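Local coordinates for protein mandalate racemase/muconate lactonizing enzyme (Unidentified, PDB 4E4U) that probably catalyses a racemisation, lactonisation or related reaction of the enolase superfamily on a substrate that is not established, at residues A[97-102]-A[281-286]; A[103-108]-A[114-119]; A[291-296]-A[321-326]. All blocks are in the same frame, centred on the assembly; numbering follows the deposited sequence.

How the contacts relate
All three contacts are buried, but at different depths. The centres of contact 1 and contact 3 lie about 11 and 13 Å from the centre of the chain, and that of contact 2 about 21 Å. Contacts 1 and 2 share helix 88-109 of the N-terminal domain. Contact 1 runs from this helix to the barrel, and contact 3 lies within the barrel. Contact 2 ties the helix to the loop that follows it. All three reach the second subunit, contact 1 only through Trp102. Across contact 1 a methionine tip meets backbone and methyl atoms. Contact 2 is purely aliphatic, while contact 3 adds a buried lysine to its aliphatic packing.

Contact 1 (A[97-102]-A[281-286]); sequences LEMACW and LNVARV
Met99 carries the touch of segment 97-102 on 281-286, meeting Val283 and Ala284. Glu98, just before it, takes no part in this touch and bonds the start of helix 289-301 instead. Its carboxylate accepts hydrogen bonds from the backbone N of Leu289 and of Leu290. The amino end of that helix would probably stabilise its negative charge. Met99 has its CG between the backbone N and the carbonyl carbon (chi1 74°), and its chain bends only at the thioether (chi3 70°). The methyl CE is thus the contacting atom. It lies 3.7 Å from Ala284 CA, 3.9 Å from Ala284 CB and 3.7 Å from Val283 O. In the enolase superfamily fold this joins the N-terminal capping domain to the barrel, here at the loop between strand 278-279 and helix 289-301. The loop is shaped by an Asx turn. Ala284 N donates to Asn282 OD1 at 2.8 Å, lying in the carbonyl plane. Asn282 ND2 in turn bonds His309 and Asn312. Ala319 of helix 314-325 packs against both Met99 and Val283. One turn further along helix 88-109, Trp102 brings the edge of its indole to the Glu98 carboxylate. Its NE1 donates a weak bond to Glu98 OE2, 2.9 Å long with an N-H...O angle of 135°.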
# COMPACT_ATOMS: atom_id res chain seq x y z
N LEU A 97 -31.65 -5.43 25.69
CA LEU A 97 -32.16 -6.77 25.94
C LEU A 97 -31.05 -7.72 26.37
O LEU A 97 -31.22 -8.52 27.29
CB LEU A 97 -32.87 -7.32 24.70
CG LEU A 97 -34.10 -6.56 24.19
CD1 LEU A 97 -34.60 -7.17 22.89
CD2 LEU A 97 -35.20 -6.55 25.25
N GLU A 98 -29.90 -7.62 25.70
CA GLU A 98 -28.79 -8.52 25.98
C GLU A 98 -28.20 -8.27 27.37
O GLU A 98 -27.88 -9.22 28.09
CB GLU A 98 -27.72 -8.37 24.88
CG GLU A 98 -26.63 -9.43 24.92
CD GLU A 98 -25.37 -8.94 25.60
OE1 GLU A 98 -25.48 -7.98 26.40
OE2 GLU A 98 -24.28 -9.51 25.36
N MET A 99 -28.05 -7.01 27.76
CA MET A 99 -27.46 -6.76 29.07
C MET A 99 -28.42 -7.19 30.19
O MET A 99 -27.98 -7.62 31.25
CB MET A 99 -26.98 -5.31 29.24
CG MET A 99 -28.10 -4.29 29.43
SD MET A 99 -27.50 -2.61 29.69
CE MET A 99 -26.85 -2.21 28.07
N ALA A 100 -29.73 -7.10 29.93
CA ALA A 100 -30.72 -7.62 30.87
C ALA A 100 -30.60 -9.14 30.98
O ALA A 100 -30.74 -9.70 32.06
CB ALA A 100 -32.13 -7.22 30.45
N CYS A 101 -30.30 -9.80 29.86
CA CYS A 101 -30.01 -11.23 29.89
C CYS A 101 -28.78 -11.52 30.75
O CYS A 101 -28.80 -12.45 31.55
CB CYS A 101 -29.83 -11.81 28.48
SG CYS A 101 -31.37 -11.91 27.54
N TRP A 102 -27.72 -10.73 30.61
CA TRP A 102 -26.54 -10.91 31.46
C TRP A 102 -26.85 -10.70 32.94
O TRP A 102 -26.32 -11.41 33.80
CB TRP A 102 -25.38 -10.01 31.03
CG TRP A 102 -24.59 -10.58 29.88
CD1 TRP A 102 -24.63 -10.18 28.58
CD2 TRP A 102 -23.69 -11.69 29.93
NE1 TRP A 102 -23.79 -10.96 27.81
CE2 TRP A 102 -23.20 -11.90 28.62
CE3 TRP A 102 -23.23 -12.53 30.96
CZ2 TRP A 102 -22.28 -12.90 28.32
CZ3 TRP A 102 -22.32 -13.53 30.65
CH2 TRP A 102 -21.85 -13.71 29.35
N LEU A 281 -16.87 3.14 23.08
CA LEU A 281 -18.10 2.38 22.92
C LEU A 281 -19.09 2.72 24.03
O LEU A 281 -18.71 2.98 25.18
CB LEU A 281 -17.78 0.88 22.92
CG LEU A 281 -17.17 0.29 24.20
CD1 LEU A 281 -18.23 -0.19 25.19
CD2 LEU A 281 -16.23 -0.86 23.86
N ASN A 282 -20.38 2.71 23.69
CA ASN A 282 -21.43 2.75 24.69
C ASN A 282 -22.06 1.36 24.69
O ASN A 282 -22.56 0.90 23.64
CB ASN A 282 -22.46 3.83 24.37
CG ASN A 282 -23.49 3.99 25.47
OD1 ASN A 282 -24.12 3.01 25.89
ND2 ASN A 282 -23.69 5.22 25.93
N VAL A 283 -22.03 0.69 25.84
CA VAL A 283 -22.50 -0.70 25.93
C VAL A 283 -23.97 -0.84 25.60
O VAL A 283 -24.43 -1.93 25.25
CB VAL A 283 -22.21 -1.34 27.31
CG1 VAL A 283 -20.72 -1.41 27.57
CG2 VAL A 283 -22.92 -0.58 28.43
N ALA A 284 -24.72 0.26 25.71
CA ALA A 284 -26.15 0.28 25.40
C ALA A 284 -26.44 0.58 23.92
O ALA A 284 -27.60 0.66 23.52
CB ALA A 284 -26.88 1.25 26.32
N ARG A 285 -25.39 0.75 23.12
CA ARG A 285 -25.52 0.96 21.68
C ARG A 285 -24.82 -0.10 20.83
O ARG A 285 -25.29 -0.42 19.73
CB ARG A 285 -24.98 2.35 21.28
CG ARG A 285 -24.67 2.51 19.79
CD ARG A 285 -24.48 3.95 19.42
NE ARG A 285 -25.77 4.60 19.19
CZ ARG A 285 -25.99 5.91 19.23
NH1 ARG A 285 -25.02 6.76 19.54
NH2 ARG A 285 -27.21 6.37 18.95
N VAL A 286 -23.69 -0.63 21.30
CA VAL A 286 -22.85 -1.44 20.41
C VAL A 286 -23.33 -2.85 20.13
O VAL A 286 -22.81 -3.51 19.23
CB VAL A 286 -21.36 -1.50 20.88
CG1 VAL A 286 -20.74 -0.12 20.89
CG2 VAL A 286 -21.23 -2.19 22.24

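Contact 2 (A[103-108]-A[114-119]); sequences DIIGKA and YELLGG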
# COMPACT_ATOMS: atom_id res chain seq x y z
N ASP A 103 -27.70 -9.73 33.24
CA ASP A 103 -28.15 -9.50 34.61
C ASP A 103 -28.75 -10.80 35.16
O ASP A 103 -28.42 -11.22 36.28
CB ASP A 103 -29.19 -8.36 34.61
CG ASP A 103 -29.40 -7.75 35.99
OD1 ASP A 103 -28.52 -7.85 36.87
OD2 ASP A 103 -30.48 -7.14 36.18
N ILE A 104 -29.61 -11.44 34.38
CA ILE A 104 -30.21 -12.73 34.73
C ILE A 104 -29.18 -13.86 34.84
O ILE A 104 -29.21 -14.64 35.79
CB ILE A 104 -31.34 -13.08 33.75
CG1 ILE A 104 -32.54 -12.16 34.00
CG2 ILE A 104 -31.75 -14.55 33.86
CD1 ILE A 104 -33.49 -12.09 32.84
N ILE A 105 -28.27 -13.95 33.88
CA ILE A 105 -27.21 -14.96 33.90
C ILE A 105 -26.41 -14.85 35.21
O ILE A 105 -26.17 -15.85 35.89
CB ILE A 105 -26.26 -14.82 32.68
CG1 ILE A 105 -27.01 -15.09 31.36
CG2 ILE A 105 -25.06 -15.74 32.81
CD1 ILE A 105 -26.17 -14.77 30.13
N GLY A 106 -26.01 -13.63 35.56
CA GLY A 106 -25.25 -13.40 36.78
C GLY A 106 -26.05 -13.73 38.03
O GLY A 106 -25.53 -14.34 38.97
N LYS A 107 -27.32 -13.35 38.05
CA LYS A 107 -28.15 -13.67 39.21
C LYS A 107 -28.30 -15.18 39.37
O LYS A 107 -28.25 -15.70 40.49
CB LYS A 107 -29.51 -12.99 39.11
CG LYS A 107 -29.46 -11.49 39.35
CD LYS A 107 -30.85 -10.88 39.29
CE LYS A 107 -30.77 -9.36 39.32
NZ LYS A 107 -32.13 -8.75 39.29
N ALA A 108 -28.48 -15.89 38.26
CA ALA A 108 -28.64 -17.34 38.31
C ALA A 108 -27.37 -18.01 38.83
O ALA A 108 -27.42 -18.98 39.58
CB ALA A 108 -29.03 -17.89 36.95
N TYR A 114 -19.01 -9.35 35.64
CA TYR A 114 -17.58 -9.26 35.38
C TYR A 114 -16.82 -10.54 35.78
O TYR A 114 -15.73 -10.77 35.28
CB TYR A 114 -16.92 -8.00 35.98
CG TYR A 114 -17.04 -7.82 37.48
CD1 TYR A 114 -16.32 -8.62 38.37
CD2 TYR A 114 -17.86 -6.83 38.02
CE1 TYR A 114 -16.43 -8.44 39.74
CE2 TYR A 114 -17.97 -6.65 39.38
CZ TYR A 114 -17.25 -7.45 40.24
OH TYR A 114 -17.38 -7.27 41.60
N GLU A 115 -17.39 -11.35 36.67
CA GLU A 115 -16.76 -12.62 37.02
C GLU A 115 -17.00 -13.72 35.99
O GLU A 115 -16.41 -14.80 36.08
CB GLU A 115 -17.16 -13.08 38.43
CG GLU A 115 -16.80 -12.12 39.57
CD GLU A 115 -15.29 -11.96 39.79
OE1 GLU A 115 -14.53 -11.77 38.82
OE2 GLU A 115 -14.86 -12.02 40.96
N LEU A 116 -17.86 -13.44 35.01
CA LEU A 116 -18.17 -14.40 33.95
C LEU A 116 -17.58 -13.97 32.61
O LEU A 116 -17.44 -14.80 31.70
CB LEU A 116 -19.68 -14.59 33.83
CG LEU A 116 -20.37 -15.03 35.12
CD1 LEU A 116 -21.87 -15.10 34.93
CD2 LEU A 116 -19.82 -16.38 35.57
N LEU A 117 -17.23 -12.70 32.48
CA LEU A 117 -16.69 -12.17 31.22
C LEU A 117 -15.18 -11.92 31.28
O LEU A 117 -14.64 -11.09 30.55
CB LEU A 117 -17.43 -10.89 30.81
CG LEU A 117 -18.78 -11.07 30.11
CD1 LEU A 117 -19.46 -9.73 29.85
CD2 LEU A 117 -18.60 -11.81 28.79
N GLY A 118 -14.49 -12.64 32.17
CA GLY A 118 -13.05 -12.55 32.23
C GLY A 118 -12.52 -12.39 33.64
O GLY A 118 -11.33 -12.62 33.89
N GLY A 119 -13.38 -11.98 34.56
CA GLY A 119 -12.98 -11.85 35.95
C GLY A 119 -12.45 -10.47 36.28
O GLY A 119 -11.91 -9.76 35.43
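Ile105 and Leu116 meet through methyl groups, with Ile105 CG2 3.9 Å from Leu116 CD1. The CG2 branch of Ile105 points away from its own backbone N (chi1 -64° for CG1), which turns it to the leucine. Leu116 is extended beyond CB (chi2 176°) and lays the same CD1 over Gly106, 4.2 Å from Gly106 CA. The methyl lies on the helix backbone itself. This tight part is also at the subunit interface: Ile105 packs on Leu116 of the second subunit, and Leu116 on Ile105 of that subunit. Glu115 adds a hydrogen bond to His69 of the second subunit. The far side of helix 88-109 is looser, with Lys107 partly exposed. There Lys107 NZ and Asp103 OD2 form a long salt bridge of 3.9 Å, and both atoms also bond backbone of the neighbouring sheet, at Glu35 and Val37. Exposed Ala108 lies near the helix end. Segment 114-119 is a loop, with Gly119 N bonded to Tyr114 O at 2.7 Å. No hydrogen bond joins the two segments, so aliphatic packing alone holds them, and several polar groups find partners outside them, in this chain or the second subunit.

Contact 3 (A[291-296]-A[321-326]); sequences EAKKIA and IQLATC
Leu323 holds CG anti to its backbone N (chi1 175°), and this swings both methyls onto Ala292 and Lys293. Lys293 also starts anti to its N, then bends at chi2 (78°), which carries its amino group along to Cys326. The two segments belong to neighbouring helices of the enolase-type barrel. Helix 289-301 makes the crossover between the parallel strands 278-279 and 305-306, and helix 314-325 follows strand 305-306. Leu323 is the wedge between them. Its CD2 meets Ala292 CB at 3.8 Å. Its CD1 rests on the helix backbone, 3.9 Å from Lys293 N. Beneath, Leu323 and Ala296 both pack on Ile306 of strand 305-306. The small Ala292 probably lets the leucine come close to the helix.

The lysine end is polar and buried. Lys293 NZ lies 3.1 Å from Cys326 O, but the angle is too poor for a hydrogen bond, and 4.0 Å from Cys326 SG. Its real partners are the carbonyl of Leu117, by a hydrogen bond, and Glu71 of the second subunit, by a salt bridge. The lysine thus links the barrel helix, the 114-119 loop and the second subunit. Lys294 beside it pairs with Glu71 of its own chain and with Glu300 of the second subunit. Near Cys326, Thr325 OG1 donates to Ile321 O at 2.8 Å from 35° above the carbonyl plane, while Thr325 N reaches the same oxygen from the opposite face.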
# COMPACT_ATOMS: atom_id res chain seq x y z
N GLU A 291 -20.84 -8.28 22.81
CA GLU A 291 -20.33 -7.53 21.68
C GLU A 291 -19.32 -6.46 22.12
O GLU A 291 -18.31 -6.23 21.46
CB GLU A 291 -21.49 -6.92 20.87
CG GLU A 291 -21.07 -6.33 19.53
CD GLU A 291 -20.80 -7.36 18.44
OE1 GLU A 291 -20.83 -8.59 18.68
OE2 GLU A 291 -20.56 -6.91 17.30
N ALA A 292 -19.57 -5.82 23.27
CA ALA A 292 -18.61 -4.85 23.79
C ALA A 292 -17.28 -5.52 24.17
O ALA A 292 -16.22 -4.97 23.92
CB ALA A 292 -19.21 -4.10 24.98
N LYS A 293 -17.35 -6.71 24.75
CA LYS A 293 -16.15 -7.48 25.05
C LYS A 293 -15.38 -7.79 23.77
O LYS A 293 -14.14 -7.72 23.73
CB LYS A 293 -16.52 -8.78 25.78
CG LYS A 293 -15.34 -9.63 26.22
CD LYS A 293 -14.69 -9.07 27.47
CE LYS A 293 -13.46 -9.86 27.85
NZ LYS A 293 -12.85 -9.38 29.12
N LYS A 294 -16.10 -8.10 22.69
CA LYS A 294 -15.47 -8.37 21.41
C LYS A 294 -14.77 -7.12 20.86
O LYS A 294 -13.68 -7.20 20.30
CB LYS A 294 -16.50 -8.91 20.41
CG LYS A 294 -16.97 -10.31 20.77
CD LYS A 294 -17.92 -10.91 19.74
CE LYS A 294 -18.37 -12.32 20.16
NZ LYS A 294 -19.34 -12.89 19.18
N ILE A 295 -15.41 -5.97 21.03
CA ILE A 295 -14.80 -4.71 20.61
C ILE A 295 -13.53 -4.43 21.43
O ILE A 295 -12.50 -4.03 20.88
CB ILE A 295 -15.81 -3.56 20.72
CG1 ILE A 295 -16.90 -3.75 19.66
CG2 ILE A 295 -15.11 -2.19 20.56
CD1 ILE A 295 -18.17 -2.97 19.95
N ALA A 296 -13.59 -4.67 22.74
CA ALA A 296 -12.41 -4.50 23.59
C ALA A 296 -11.27 -5.41 23.14
O ALA A 296 -10.10 -5.03 23.19
CB ALA A 296 -12.76 -4.76 25.04
N ILE A 321 -19.67 -0.48 33.75
CA ILE A 321 -18.78 -0.78 34.86
C ILE A 321 -18.44 -2.27 34.88
O ILE A 321 -17.30 -2.64 35.14
CB ILE A 321 -19.44 -0.33 36.18
CG1 ILE A 321 -19.42 1.20 36.25
CG2 ILE A 321 -18.75 -0.97 37.39
CD1 ILE A 321 -20.47 1.79 37.19
N GLN A 322 -19.42 -3.12 34.58
CA GLN A 322 -19.15 -4.56 34.50
C GLN A 322 -18.09 -4.87 33.45
O GLN A 322 -17.15 -5.63 33.70
CB GLN A 322 -20.43 -5.34 34.21
CG GLN A 322 -21.46 -5.26 35.32
CD GLN A 322 -21.05 -6.02 36.57
OE1 GLN A 322 -20.62 -7.17 36.49
NE2 GLN A 322 -21.18 -5.38 37.72
N LEU A 323 -18.22 -4.28 32.26
CA LEU A 323 -17.23 -4.48 31.22
C LEU A 323 -15.86 -3.96 31.67
O LEU A 323 -14.86 -4.66 31.56
CB LEU A 323 -17.65 -3.76 29.94
CG LEU A 323 -16.60 -3.80 28.81
CD1 LEU A 323 -16.47 -5.21 28.25
CD2 LEU A 323 -16.93 -2.80 27.71
N ALA A 324 -15.83 -2.73 32.18
CA ALA A 324 -14.56 -2.10 32.53
C ALA A 324 -13.78 -2.93 33.55
O ALA A 324 -12.56 -3.05 33.45
CB ALA A 324 -14.80 -0.70 33.05
N THR A 325 -14.50 -3.48 34.52
CA THR A 325 -13.88 -4.19 35.64
C THR A 325 -13.06 -5.39 35.18
O THR A 325 -12.06 -5.74 35.82
CB THR A 325 -14.96 -4.58 36.68
OG1 THR A 325 -15.58 -3.39 37.17
CG2 THR A 325 -14.36 -5.35 37.85
N CYS A 326 -13.46 -6.00 34.07
CA CYS A 326 -12.79 -7.19 33.56
C CYS A 326 -12.01 -6.95 32.26
O CYS A 326 -11.69 -7.90 31.54
CB CYS A 326 -13.78 -8.36 33.37
SG CYS A 326 -15.09 -8.11 32.16